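Local structure of DNA-(apurinic or apyrimidinic site) lyase (Xenopus laevis, 6WCD) at residues L42-A47 / P326-R331; A80-L85 / T93-C98; N252-W257 / Q265-T270; L287-M292 / V303-K308. The protein cuts DNA weakly at abasic sites and degrades strands from 3' to 5' as an exonuclease, in the repair of damaged DNA. One frame throughout, in Å; residues are numbered along the deposited sequence.

Contact 1 (L42-A47 / P326-R331)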
loop_
_atom_site.group_PDB
_atom_site.type_symbol
_atom_site.label_atom_id
_atom_site.label_comp_id
_atom_site.label_asym_id
_atom_site.label_seq_id
_atom_site.Cartn_x
_atom_site.Cartn_y
_atom_site.Cartn_z
ATOM N N LEU A 42 -11.738 17.843 7.075
ATOM C CA LEU A 42 -11.791 17.756 8.557
ATOM C C LEU A 42 -12.458 16.462 9.044
ATOM O O LEU A 42 -13.184 16.460 10.055
ATOM C CB LEU A 42 -12.485 18.961 9.157
ATOM C CG LEU A 42 -12.031 20.361 8.725
ATOM C CD1 LEU A 42 -12.924 21.476 9.242
ATOM C CD2 LEU A 42 -10.597 20.552 9.172
ATOM N N ASP A 43 -12.167 15.368 8.364
ATOM C CA ASP A 43 -12.857 14.084 8.599
ATOM C C ASP A 43 -12.171 13.301 9.701
ATOM O O ASP A 43 -11.523 12.278 9.485
ATOM C CB ASP A 43 -12.964 13.283 7.307
ATOM C CG ASP A 43 -13.981 12.180 7.421
ATOM O OD1 ASP A 43 -14.533 12.054 8.551
ATOM O OD2 ASP A 43 -14.190 11.436 6.417
ATOM N N GLU A 44 -12.379 13.786 10.923
ATOM C CA GLU A 44 -11.770 13.167 12.090
ATOM C C GLU A 44 -12.213 11.731 12.246
ATOM O O GLU A 44 -11.365 10.878 12.565
ATOM C CB GLU A 44 -12.107 13.994 13.325
ATOM C CG GLU A 44 -11.303 13.555 14.530
ATOM C CD GLU A 44 -11.758 14.268 15.796
ATOM O OE1 GLU A 44 -12.982 14.328 16.032
ATOM O OE2 GLU A 44 -10.896 14.773 16.545
ATOM N N PRO A 45 -13.471 11.374 12.016
ATOM C CA PRO A 45 -13.851 9.954 12.216
ATOM C C PRO A 45 -13.163 9.005 11.271
ATOM O O PRO A 45 -13.031 7.831 11.610
ATOM C CB PRO A 45 -15.368 9.969 12.001
ATOM C CG PRO A 45 -15.785 11.379 12.396
ATOM C CD PRO A 45 -14.639 12.255 11.858
ATOM N N SER A 46 -12.766 9.435 10.075
ATOM C CA SER A 46 -12.081 8.563 9.145
ATOM C C SER A 46 -10.605 8.487 9.450
ATOM O O SER A 46 -9.951 7.554 8.978
ATOM C CB SER A 46 -12.318 9.046 7.729
ATOM O OG SER A 46 -13.673 8.911 7.352
ATOM N N ALA A 47 -10.055 9.430 10.171
ATOM C CA ALA A 47 -8.613 9.488 10.412
ATOM C C ALA A 47 -8.221 8.947 11.767
ATOM O O ALA A 47 -7.159 8.319 11.878
ATOM C CB ALA A 47 -8.127 10.927 10.274
ATOM N N PRO A 326 -3.370 19.650 13.874
ATOM C CA PRO A 326 -3.935 20.721 14.708
ATOM C C PRO A 326 -5.455 20.796 14.656
ATOM O O PRO A 326 -6.083 21.162 15.656
ATOM C CB PRO A 326 -3.311 21.997 14.120
ATOM C CG PRO A 326 -2.131 21.567 13.341
ATOM C CD PRO A 326 -2.359 20.108 12.911
ATOM N N GLU A 327 -6.057 20.449 13.520
ATOM C CA GLU A 327 -7.512 20.504 13.418
ATOM C C GLU A 327 -8.200 19.511 14.331
ATOM O O GLU A 327 -9.383 19.693 14.639
ATOM C CB GLU A 327 -7.933 20.277 11.977
ATOM C CG GLU A 327 -7.467 18.971 11.321
ATOM C CD GLU A 327 -6.188 19.118 10.458
ATOM O OE1 GLU A 327 -6.093 18.433 9.411
ATOM O OE2 GLU A 327 -5.278 19.882 10.861
ATOM N N PHE A 328 -7.493 18.474 14.792
ATOM C CA PHE A 328 -8.095 17.442 15.625
ATOM C C PHE A 328 -7.652 17.552 17.092
ATOM O O PHE A 328 -7.756 16.582 17.845
ATOM C CB PHE A 328 -7.763 16.051 15.062
ATOM C CG PHE A 328 -8.238 15.814 13.639
ATOM C CD1 PHE A 328 -9.370 16.471 13.171
ATOM C CD2 PHE A 328 -7.556 14.971 12.780
ATOM C CE1 PHE A 328 -9.802 16.257 11.883
ATOM C CE2 PHE A 328 -8.013 14.745 11.452
ATOM C CZ PHE A 328 -9.143 15.432 11.031
ATOM N N ALA A 329 -7.163 18.717 17.517
ATOM C CA ALA A 329 -6.584 18.823 18.865
ATOM C C ALA A 329 -7.613 18.652 19.987
ATOM O O ALA A 329 -7.231 18.293 21.114
ATOM C CB ALA A 329 -5.874 20.165 19.021
ATOM N N GLY A 330 -8.891 18.952 19.741
ATOM C CA GLY A 330 -9.944 18.660 20.701
ATOM C C GLY A 330 -10.430 19.897 21.446
ATOM O O GLY A 330 -9.806 20.962 21.441
ATOM N N ARG A 331 -11.588 19.731 22.119
ATOM C CA ARG A 331 -12.258 20.858 22.752
ATOM C C ARG A 331 -11.459 21.407 23.930
ATOM O O ARG A 331 -11.483 22.619 24.175
ATOM C CB ARG A 331 -13.662 20.447 23.213
ATOM C CG ARG A 331 -14.491 21.569 23.801
ATOM C CD ARG A 331 -15.597 21.031 24.685
ATOM N NE ARG A 331 -16.394 22.112 25.266
ATOM C CZ ARG A 331 -17.300 21.952 26.232
ATOM N NH1 ARG A 331 -17.980 23.001 26.690
ATOM N NH2 ARG A 331 -17.535 20.746 26.739
#

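Contact 2 (A80-L85 / T93-C98)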
loop_
_atom_site.group_PDB
_atom_site.type_symbol
_atom_site.label_atom_id
_atom_site.label_comp_id
_atom_site.label_asym_id
_atom_site.label_seq_id
_atom_site.Cartn_x
_atom_site.Cartn_y
_atom_site.Cartn_z
ATOM N N ALA A 80 9.163 5.177 12.815
ATOM C CA ALA A 80 9.296 6.255 11.868
ATOM C C ALA A 80 8.158 6.152 10.866
ATOM O O ALA A 80 7.605 5.085 10.627
ATOM C CB ALA A 80 10.637 6.212 11.141
ATOM N N ALA A 81 7.831 7.277 10.246
ATOM C CA ALA A 81 6.765 7.305 9.253
ATOM C C ALA A 81 6.948 8.526 8.364
ATOM O O ALA A 81 7.376 9.584 8.829
ATOM C CB ALA A 81 5.366 7.349 9.894
ATOM N N GLU A 82 6.632 8.374 7.094
ATOM C CA GLU A 82 6.871 9.424 6.114
ATOM C C GLU A 82 5.887 9.345 4.976
ATOM O O GLU A 82 5.587 8.245 4.512
ATOM C CB GLU A 82 8.313 9.289 5.598
ATOM C CG GLU A 82 8.795 10.425 4.747
ATOM C CD GLU A 82 10.287 10.308 4.340
ATOM O OE1 GLU A 82 11.021 9.494 4.915
ATOM O OE2 GLU A 82 10.702 11.060 3.447
ATOM N N GLU A 83 5.431 10.498 4.459
ATOM C CA GLU A 83 4.570 10.571 3.302
ATOM C C GLU A 83 5.416 10.568 2.026
ATOM O O GLU A 83 6.474 11.218 1.964
ATOM C CB GLU A 83 3.797 11.900 3.322
ATOM C CG GLU A 83 2.457 11.977 3.843
ATOM C CD GLU A 83 1.875 13.336 3.408
ATOM O OE1 GLU A 83 1.168 13.379 2.377
ATOM O OE2 GLU A 83 2.205 14.356 4.053
ATOM N N GLY A 84 4.913 9.929 0.984
ATOM C CA GLY A 84 5.480 10.060 -0.326
ATOM C C GLY A 84 6.648 9.120 -0.515
ATOM O O GLY A 84 7.101 8.456 0.406
ATOM N N LEU A 85 7.147 9.093 -1.738
ATOM C CA LEU A 85 8.299 8.274 -2.120
ATOM C C LEU A 85 9.586 9.036 -2.304
ATOM O O LEU A 85 10.657 8.389 -2.349
ATOM C CB LEU A 85 8.011 7.534 -3.435
ATOM C CG LEU A 85 6.853 6.558 -3.382
ATOM C CD1 LEU A 85 6.497 6.076 -4.765
ATOM C CD2 LEU A 85 7.131 5.401 -2.479
ATOM N N THR A 93 11.482 15.621 11.934
ATOM C CA THR A 93 11.773 14.445 12.693
ATOM C C THR A 93 10.916 13.219 12.360
ATOM O O THR A 93 9.818 13.330 11.937
ATOM C CB THR A 93 11.468 14.671 14.195
ATOM N N GLY A 94 11.477 12.061 12.568
ATOM C CA GLY A 94 10.734 10.814 12.551
ATOM C C GLY A 94 10.507 10.244 11.177
ATOM O O GLY A 94 9.589 9.426 11.010
ATOM N N SER A 95 11.330 10.615 10.204
ATOM C CA SER A 95 11.185 10.181 8.814
ATOM C C SER A 95 12.010 8.915 8.528
ATOM O O SER A 95 12.843 8.464 9.319
ATOM C CB SER A 95 11.624 11.290 7.859
ATOM O OG SER A 95 13.038 11.464 7.930
ATOM N N VAL A 96 11.774 8.344 7.345
ATOM C CA VAL A 96 12.373 7.064 6.968
ATOM C C VAL A 96 13.667 7.234 6.189
ATOM O O VAL A 96 14.614 6.463 6.342
ATOM C CB VAL A 96 11.349 6.278 6.137
ATOM C CG1 VAL A 96 11.996 5.077 5.505
ATOM C CG2 VAL A 96 10.130 5.923 7.010
ATOM N N GLY A 97 13.713 8.197 5.273
ATOM C CA GLY A 97 14.955 8.378 4.533
ATOM C C GLY A 97 15.246 7.262 3.527
ATOM O O GLY A 97 14.371 6.532 3.076
ATOM N N CYS A 98 16.532 7.138 3.189
ATOM C CA CYS A 98 17.017 6.173 2.192
ATOM C C CYS A 98 16.299 6.367 0.851
ATOM O O CYS A 98 15.536 5.529 0.400
ATOM C CB CYS A 98 16.797 4.719 2.640
ATOM S SG CYS A 98 17.588 4.314 4.194
#

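Contact 3 (N252-W257 / Q265-T270)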
loop_
_atom_site.group_PDB
_atom_site.type_symbol
_atom_site.label_atom_id
_atom_site.label_comp_id
_atom_site.label_asym_id
_atom_site.label_seq_id
_atom_site.Cartn_x
_atom_site.Cartn_y
_atom_site.Cartn_z
ATOM N N ASN A 252 -8.720 -17.703 -10.841
ATOM C CA ASN A 252 -9.829 -16.797 -10.459
ATOM C C ASN A 252 -9.606 -16.076 -9.155
ATOM O O ASN A 252 -10.545 -15.734 -8.417
ATOM C CB ASN A 252 -11.141 -17.583 -10.407
ATOM C CG ASN A 252 -11.411 -18.305 -11.694
ATOM O OD1 ASN A 252 -11.665 -19.517 -11.711
ATOM N ND2 ASN A 252 -11.326 -17.584 -12.794
ATOM N N ALA A 253 -8.358 -15.790 -8.821
ATOM C CA ALA A 253 -8.066 -15.174 -7.559
ATOM C C ALA A 253 -7.992 -13.669 -7.792
ATOM O O ALA A 253 -6.928 -13.066 -7.736
ATOM C CB ALA A 253 -6.748 -15.675 -7.013
ATOM N N PHE A 254 -9.149 -13.062 -7.995
ATOM C CA PHE A 254 -9.188 -11.652 -8.325
ATOM C C PHE A 254 -9.450 -10.769 -7.105
ATOM O O PHE A 254 -9.931 -11.243 -6.064
ATOM C CB PHE A 254 -10.246 -11.386 -9.386
ATOM C CG PHE A 254 -10.093 -12.271 -10.628
ATOM C CD1 PHE A 254 -8.832 -12.588 -11.124
ATOM C CD2 PHE A 254 -11.205 -12.767 -11.248
ATOM C CE1 PHE A 254 -8.689 -13.399 -12.249
ATOM C CE2 PHE A 254 -11.078 -13.568 -12.386
ATOM C CZ PHE A 254 -9.808 -13.867 -12.878
ATOM N N THR A 255 -9.054 -9.499 -7.208
ATOM C CA THR A 255 -9.221 -8.541 -6.127
ATOM C C THR A 255 -10.043 -7.326 -6.511
ATOM O O THR A 255 -10.287 -6.451 -5.660
ATOM C CB THR A 255 -7.880 -8.076 -5.590
ATOM O OG1 THR A 255 -7.131 -7.364 -6.588
ATOM C CG2 THR A 255 -7.085 -9.237 -5.074
ATOM N N CYS A 256 -10.429 -7.202 -7.789
ATOM C CA CYS A 256 -11.065 -6.002 -8.291
ATOM C C CYS A 256 -12.062 -6.377 -9.348
ATOM O O CYS A 256 -11.716 -7.119 -10.292
ATOM C CB CYS A 256 -10.028 -5.035 -8.841
ATOM S SG CYS A 256 -10.749 -3.448 -9.457
ATOM N N TRP A 257 -13.286 -5.803 -9.246
ATOM C CA TRP A 257 -14.383 -6.006 -10.186
ATOM C C TRP A 257 -15.057 -4.650 -10.370
ATOM O O TRP A 257 -15.360 -3.954 -9.372
ATOM C CB TRP A 257 -15.418 -7.009 -9.671
ATOM C CG TRP A 257 -14.876 -8.334 -9.179
ATOM C CD1 TRP A 257 -14.834 -9.486 -9.847
ATOM C CD2 TRP A 257 -14.284 -8.581 -7.890
ATOM N NE1 TRP A 257 -14.270 -10.477 -9.074
ATOM C CE2 TRP A 257 -13.905 -9.921 -7.862
ATOM C CE3 TRP A 257 -14.052 -7.781 -6.776
ATOM C CZ2 TRP A 257 -13.327 -10.499 -6.778
ATOM C CZ3 TRP A 257 -13.459 -8.383 -5.654
ATOM C CH2 TRP A 257 -13.085 -9.689 -5.680
ATOM N N GLN A 265 -20.327 -10.678 -9.195
ATOM C CA GLN A 265 -21.045 -11.927 -9.215
ATOM C C GLN A 265 -20.623 -12.833 -10.370
ATOM O O GLN A 265 -20.704 -14.047 -10.254
ATOM C CB GLN A 265 -22.549 -11.643 -9.327
ATOM C CG GLN A 265 -23.156 -10.947 -8.074
ATOM C CD GLN A 265 -22.553 -9.568 -7.762
ATOM O OE1 GLN A 265 -22.560 -8.646 -8.597
ATOM N NE2 GLN A 265 -22.021 -9.429 -6.546
ATOM N N THR A 266 -20.239 -12.264 -11.522
ATOM C CA THR A 266 -19.854 -13.111 -12.653
ATOM C C THR A 266 -18.352 -13.382 -12.647
ATOM O O THR A 266 -17.863 -14.108 -13.531
ATOM C CB THR A 266 -20.229 -12.449 -13.970
ATOM O OG1 THR A 266 -19.559 -11.203 -14.070
ATOM C CG2 THR A 266 -21.699 -12.225 -14.076
ATOM N N ASN A 267 -17.645 -12.827 -11.673
ATOM C CA ASN A 267 -16.182 -12.859 -11.524
ATOM C C ASN A 267 -15.492 -12.286 -12.765
ATOM O O ASN A 267 -14.472 -12.775 -13.259
ATOM C CB ASN A 267 -15.674 -14.256 -11.202
ATOM C CG ASN A 267 -14.430 -14.234 -10.339
ATOM O OD1 ASN A 267 -14.236 -13.347 -9.446
ATOM N ND2 ASN A 267 -13.572 -15.217 -10.568
ATOM N N TYR A 268 -16.053 -11.214 -13.253
ATOM C CA TYR A 268 -15.402 -10.395 -14.271
ATOM C C TYR A 268 -14.423 -9.491 -13.535
ATOM O O TYR A 268 -14.750 -8.364 -13.116
ATOM C CB TYR A 268 -16.470 -9.640 -15.007
ATOM C CG TYR A 268 -16.045 -8.643 -16.086
ATOM C CD1 TYR A 268 -15.851 -9.051 -17.358
ATOM C CD2 TYR A 268 -15.945 -7.298 -15.778
ATOM C CE1 TYR A 268 -15.566 -8.130 -18.377
ATOM C CE2 TYR A 268 -15.656 -6.380 -16.772
ATOM C CZ TYR A 268 -15.456 -6.821 -18.048
ATOM O OH TYR A 268 -15.202 -5.937 -19.077
ATOM N N GLY A 269 -13.210 -9.993 -13.339
ATOM C CA GLY A 269 -12.246 -9.337 -12.466
ATOM C C GLY A 269 -10.780 -9.520 -12.805
ATOM O O GLY A 269 -10.406 -10.212 -13.755
ATOM N N THR A 270 -9.945 -8.895 -11.970
ATOM C CA THR A 270 -8.496 -8.886 -12.144
ATOM C C THR A 270 -7.847 -8.862 -10.775
ATOM O O THR A 270 -8.439 -8.358 -9.829
ATOM C CB THR A 270 -8.023 -7.665 -12.932
ATOM O OG1 THR A 270 -8.857 -7.462 -14.080
ATOM C CG2 THR A 270 -6.619 -7.887 -13.371
HETATM O O HOH W 1 -13.009 -14.344 -6.820
#

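Contact 4 (L287-M292 / V303-K308)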
loop_
_atom_site.group_PDB
_atom_site.type_symbol
_atom_site.label_atom_id
_atom_site.label_comp_id
_atom_site.label_asym_id
_atom_site.label_seq_id
_atom_site.Cartn_x
_atom_site.Cartn_y
_atom_site.Cartn_z
ATOM N N LEU A 287 3.987 -16.837 6.639
ATOM C CA LEU A 287 3.258 -18.083 6.727
ATOM C C LEU A 287 2.249 -18.269 5.589
ATOM O O LEU A 287 2.005 -19.430 5.185
ATOM C CB LEU A 287 2.529 -18.167 8.082
ATOM C CG LEU A 287 3.466 -18.317 9.274
ATOM C CD1 LEU A 287 2.701 -17.970 10.540
ATOM C CD2 LEU A 287 4.058 -19.696 9.393
ATOM N N ASP A 288 1.597 -17.200 5.170
ATOM C CA ASP A 288 0.609 -17.286 4.103
ATOM C C ASP A 288 0.327 -15.888 3.594
ATOM O O ASP A 288 0.664 -14.887 4.226
ATOM C CB ASP A 288 -0.659 -17.962 4.600
ATOM C CG ASP A 288 -1.528 -18.576 3.479
ATOM O OD1 ASP A 288 -1.206 -18.504 2.261
ATOM O OD2 ASP A 288 -2.564 -19.203 3.863
ATOM N N SER A 289 -0.293 -15.821 2.418
ATOM C CA SER A 289 -0.759 -14.586 1.806
ATOM C C SER A 289 -1.984 -14.968 1.013
ATOM O O SER A 289 -1.903 -15.906 0.216
ATOM C CB SER A 289 0.323 -14.001 0.917
ATOM O OG SER A 289 -0.090 -12.798 0.337
ATOM N N VAL A 290 -3.106 -14.293 1.247
ATOM C CA VAL A 290 -4.403 -14.703 0.762
ATOM C C VAL A 290 -5.174 -13.496 0.223
ATOM O O VAL A 290 -4.819 -12.320 0.439
ATOM C CB VAL A 290 -5.248 -15.394 1.854
ATOM C CG1 VAL A 290 -4.478 -16.590 2.483
ATOM C CG2 VAL A 290 -5.634 -14.427 2.912
ATOM N N ILE A 291 -6.273 -13.815 -0.443
ATOM C CA ILE A 291 -7.304 -12.874 -0.884
ATOM C C ILE A 291 -8.463 -13.021 0.096
ATOM O O ILE A 291 -8.752 -14.116 0.575
ATOM C CB ILE A 291 -7.792 -13.172 -2.321
ATOM C CG1 ILE A 291 -6.649 -13.593 -3.238
ATOM C CG2 ILE A 291 -8.554 -11.969 -2.890
ATOM C CD1 ILE A 291 -5.632 -12.510 -3.451
ATOM N N MET A 292 -9.175 -11.931 0.376
ATOM C CA MET A 292 -10.357 -11.928 1.256
ATOM C C MET A 292 -11.624 -11.539 0.481
ATOM O O MET A 292 -12.193 -10.462 0.678
ATOM C CB MET A 292 -10.119 -10.945 2.412
ATOM C CG MET A 292 -8.862 -11.154 3.259
ATOM S SD MET A 292 -8.717 -9.935 4.601
ATOM C CE MET A 292 -9.901 -10.647 5.752
ATOM N N VAL A 303 -6.482 -7.967 0.562
ATOM C CA VAL A 303 -5.497 -9.044 0.609
ATOM C C VAL A 303 -4.830 -9.014 1.988
ATOM O O VAL A 303 -4.787 -7.980 2.657
ATOM C CB VAL A 303 -4.469 -8.940 -0.513
ATOM C CG1 VAL A 303 -5.177 -9.049 -1.868
ATOM C CG2 VAL A 303 -3.730 -7.605 -0.502
ATOM N N LYS A 304 -4.389 -10.178 2.458
ATOM C CA LYS A 304 -3.904 -10.299 3.831
ATOM C C LYS A 304 -2.717 -11.240 3.884
ATOM O O LYS A 304 -2.726 -12.308 3.267
ATOM C CB LYS A 304 -5.034 -10.789 4.745
ATOM C CG LYS A 304 -4.688 -10.879 6.221
ATOM C CD LYS A 304 -5.967 -11.104 7.051
ATOM C CE LYS A 304 -5.635 -11.149 8.488
ATOM N NZ LYS A 304 -6.956 -11.305 9.210
ATOM N N ALA A 305 -1.699 -10.862 4.647
ATOM C CA ALA A 305 -0.566 -11.726 4.901
ATOM C C ALA A 305 -0.437 -12.038 6.383
ATOM O O ALA A 305 -0.788 -11.214 7.254
ATOM C CB ALA A 305 0.722 -11.121 4.414
ATOM N N PHE A 306 0.106 -13.218 6.628
ATOM C CA PHE A 306 0.263 -13.817 7.963
ATOM C C PHE A 306 1.753 -14.062 8.097
ATOM O O PHE A 306 2.351 -14.731 7.253
ATOM C CB PHE A 306 -0.519 -15.134 8.089
ATOM C CG PHE A 306 -2.014 -14.971 7.886
ATOM C CD1 PHE A 306 -2.559 -14.922 6.609
ATOM C CD2 PHE A 306 -2.884 -14.915 8.960
ATOM C CE1 PHE A 306 -3.909 -14.757 6.456
ATOM C CE2 PHE A 306 -4.228 -14.794 8.784
ATOM C CZ PHE A 306 -4.732 -14.722 7.489
ATOM N N MET A 307 2.356 -13.522 9.152
ATOM C CA MET A 307 3.799 -13.591 9.334
ATOM C C MET A 307 4.138 -14.077 10.746
ATOM O O MET A 307 3.379 -13.863 11.685
ATOM C CB MET A 307 4.387 -12.195 9.080
ATOM C CG MET A 307 3.930 -11.608 7.716
ATOM S SD MET A 307 4.321 -9.837 7.584
ATOM C CE MET A 307 6.114 -9.919 7.622
ATOM N N LYS A 308 5.277 -14.696 10.869
ATOM C CA LYS A 308 5.701 -15.284 12.139
ATOM C C LYS A 308 6.561 -14.316 12.946
ATOM O O LYS A 308 6.775 -14.571 14.153
ATOM C CB LYS A 308 6.393 -16.625 11.916
ATOM C CG LYS A 308 7.699 -16.505 11.263
ATOM C CD LYS A 308 8.324 -17.842 10.859
ATOM C CE LYS A 308 7.605 -18.470 9.684
ATOM N NZ LYS A 308 8.352 -19.682 9.164
#

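Contact 1 (L42-A47 / P326-R331)
Phe328 meets Glu44 face-on: CB of Glu44 lies over one face of the phenyl ring in a CH-pi contact, 3.9 Å from the ring centroid and 27° off its normal. This is the tight part of the contact. Glu44 CG stands anti to its backbone N (chi1 -170°), and its extended chain slides past the ring in the opposite direction to Phe328, leaving OE2 3.7 Å from Phe328 CB. The opposite face of the ring is covered by the neighbouring Glu327, whose CG is offset toward the rim. At the edge, near the ring plane, the carbonyl O of Leu42 comes 3.8 Å from Phe328 CE1, and Ala47 CB closes in obliquely at 4.0 Å from Phe328 CE2. A large flat side chain suits this place, where short ones such as Ala47 leave room for it.

The outer side is looser. Leu42 is exposed, and its CD2 touches Glu327 CB at 3.9 Å, a light apolar contact between crossing side chains. Beyond it the carboxylate of Glu327 turns to a salt bridge with Arg39. The segments share no hydrogen bond, so shape and van der Waals contact carry the join. The helical side is braced internally: Ser46 OG donates a 2.7 Å hydrogen bond to Asp43 OD2 from above the carboxylate plane, while Asp43 OD1 forms a salt bridge with Arg12.

The loop after strand 310-312 is thus docked on a short helix N-capped by Asp43, at the periphery of the DNase I-like fold, away from the annotated sites.

Contact 2 (A80-L85 / T93-C98)
Glu82 OE1 is gripped by two consecutive backbone N-H groups of the facing loop, Val96 N at 2.8 Å and Gly97 N at 3.0 Å. The first comes from the anti side, 22° out of the carboxylate plane; the second lies nearly in line with the C-O bond and is the straighter of the two (N-H...O 164°, against 145°). Ser95 CB packs beside the gripped oxygen. Glu82 reaches the loop because CG is anti to the backbone N and the chain stays extended beyond it. A glutamate suits the place: it is long enough to leave strand 80-83 and carries an acceptor able to serve two donors. Its other oxygen, OE2, is bonded to Tyr99 OH, which fixes the turn of the carboxylate.

A second anchor is backbone to backbone, Ala81 N to Gly94 O at 2.9 Å. Gly94 and Gly97 both adopt positive phi, which glycine tolerates readily, and so let the loop bend around the glutamate.

Val96 CG2 rests 4.1 Å from Glu82 CB and 4.2 Å from Ala80 CB. The small Ala80 leaves room for the loop.

Strand 80-83 pairs with strand 119-127, and Glu82 begins a proposed Claspin-like CKB motif. With two amide donors on OE1, a hydroxyl partner on OE2 and only a long, weak ion pair to Arg167, Glu82 is probably ionised, its charge stabilised by the N-H dipoles and the Tyr99 hydroxyl.

Contact 3 (N252-W257 / Q265-T270)
Thr255 and Cys256 both face Thr270 across a classic beta bulge. Among the backbone bonds, Thr255 N donates to Thr270 O at 2.9 Å, Cys256 N adds a weak bond to the same oxygen, and Thr270 N returns one to Cys256 O at 3.0 Å.

The side-chain bond runs from Trp257 NE1 to Asn267 OD1 at 2.9 Å, with the acceptor close to the indole plane. A water that also donates to Asn252 O gives OD1 a second hydrogen. Asn267 suits the place because it accepts at OD1 while its ND2 packs 3.5 Å from Phe254 CD2.

Packing centres on Phe254. Gly269 O lies above the middle of one ring face, and Asn252 CA covers the other toward the rim. Gly269 is needed: a CB there would clash with Trp257 CD1 and Cys256 O. An alanine in place of Phe254 would probably open a gap beside the Gly269 peptide and leave Asn267 ND2 without the ring it packs against.

The backbone bonds thus define the bulge, while the Trp257-Asn267 bond and the Phe254 packing hold the turn beside it; Thr255 OG1 is bonded to Ile272 N and to Asp273, which is probably important for catalysis, as in relatives.

Contact 4 (L287-M292 / V303-K308)
Val290 CG2 abuts the rim of the Phe306 ring, in its plane and 4.0 Å from CE1, the two side chains crossing at about a right angle. The carbonyl O of Asp288 lies at the same edge, near CD1, while its CB approaches CD1 from outside the ring plane and its carboxylate goes on to His247. Lys304 shares this face. Its extended chain offers a ridge of methylenes, and Met292, from just past the end of strand 287-291, drops its bulky sulfur against the CB-CD part: SD lies 3.8 Å from Lys304 CB and 3.9 Å from CD, and the chain bends at chi3 (78°) to keep CE beside CD. An unbranched, flexible thioether can follow such a ridge; an alanine at Met292 would probably leave a gap beside Lys304 CB and CD. The ammonium group leads away, to the carbonyls of Leu25 and Asp26.

On the other face, Ile291, in the conformer modelled here, and Val303 lie side by side, pointing the same way. Next along it Ser289 and Ala305 are both small, which lets their CA atoms approach to 4.2 Å.

At the open end of the strands Leu287 CD2 meets Lys308 CE at 3.8 Å, the chains crossing squarely.

Backbone bonds join Val290 with Lys304 in both directions, and Phe306 N with Asp288 O. Leu287 N reaches Phe306 O at 2.7 Å, Asp288 N adding a weaker bond to it: a classic beta bulge.

The whole is an antiparallel beta hairpin, its strand 286-291 forming an edge of the six-stranded sheet in the DNase I-like fold.

How the contacts relate
Contact 1 is a surface contact, holding the loop after strand 310-312 to a short helix without hydrogen bonds between its segments; contacts 2, 3 and 4 are partly buried and use them. Contact 4 pairs two strands of the six-stranded sheet, whereas contacts 2 and 3 both reach the other sheet, on opposite sides of the chain's centre and about 35 Å apart between centres. Contact 2 relies on a carboxylate, probably charged, and loop amides, contact 3 on a bulge, an indole and an amide. Only contacts 3 and 4 touch: Thr255 CG2 packs 3.7 Å from Val303 CG1, next to Asp273. Contact 1 lies away from the annotated sites, as does contact 2.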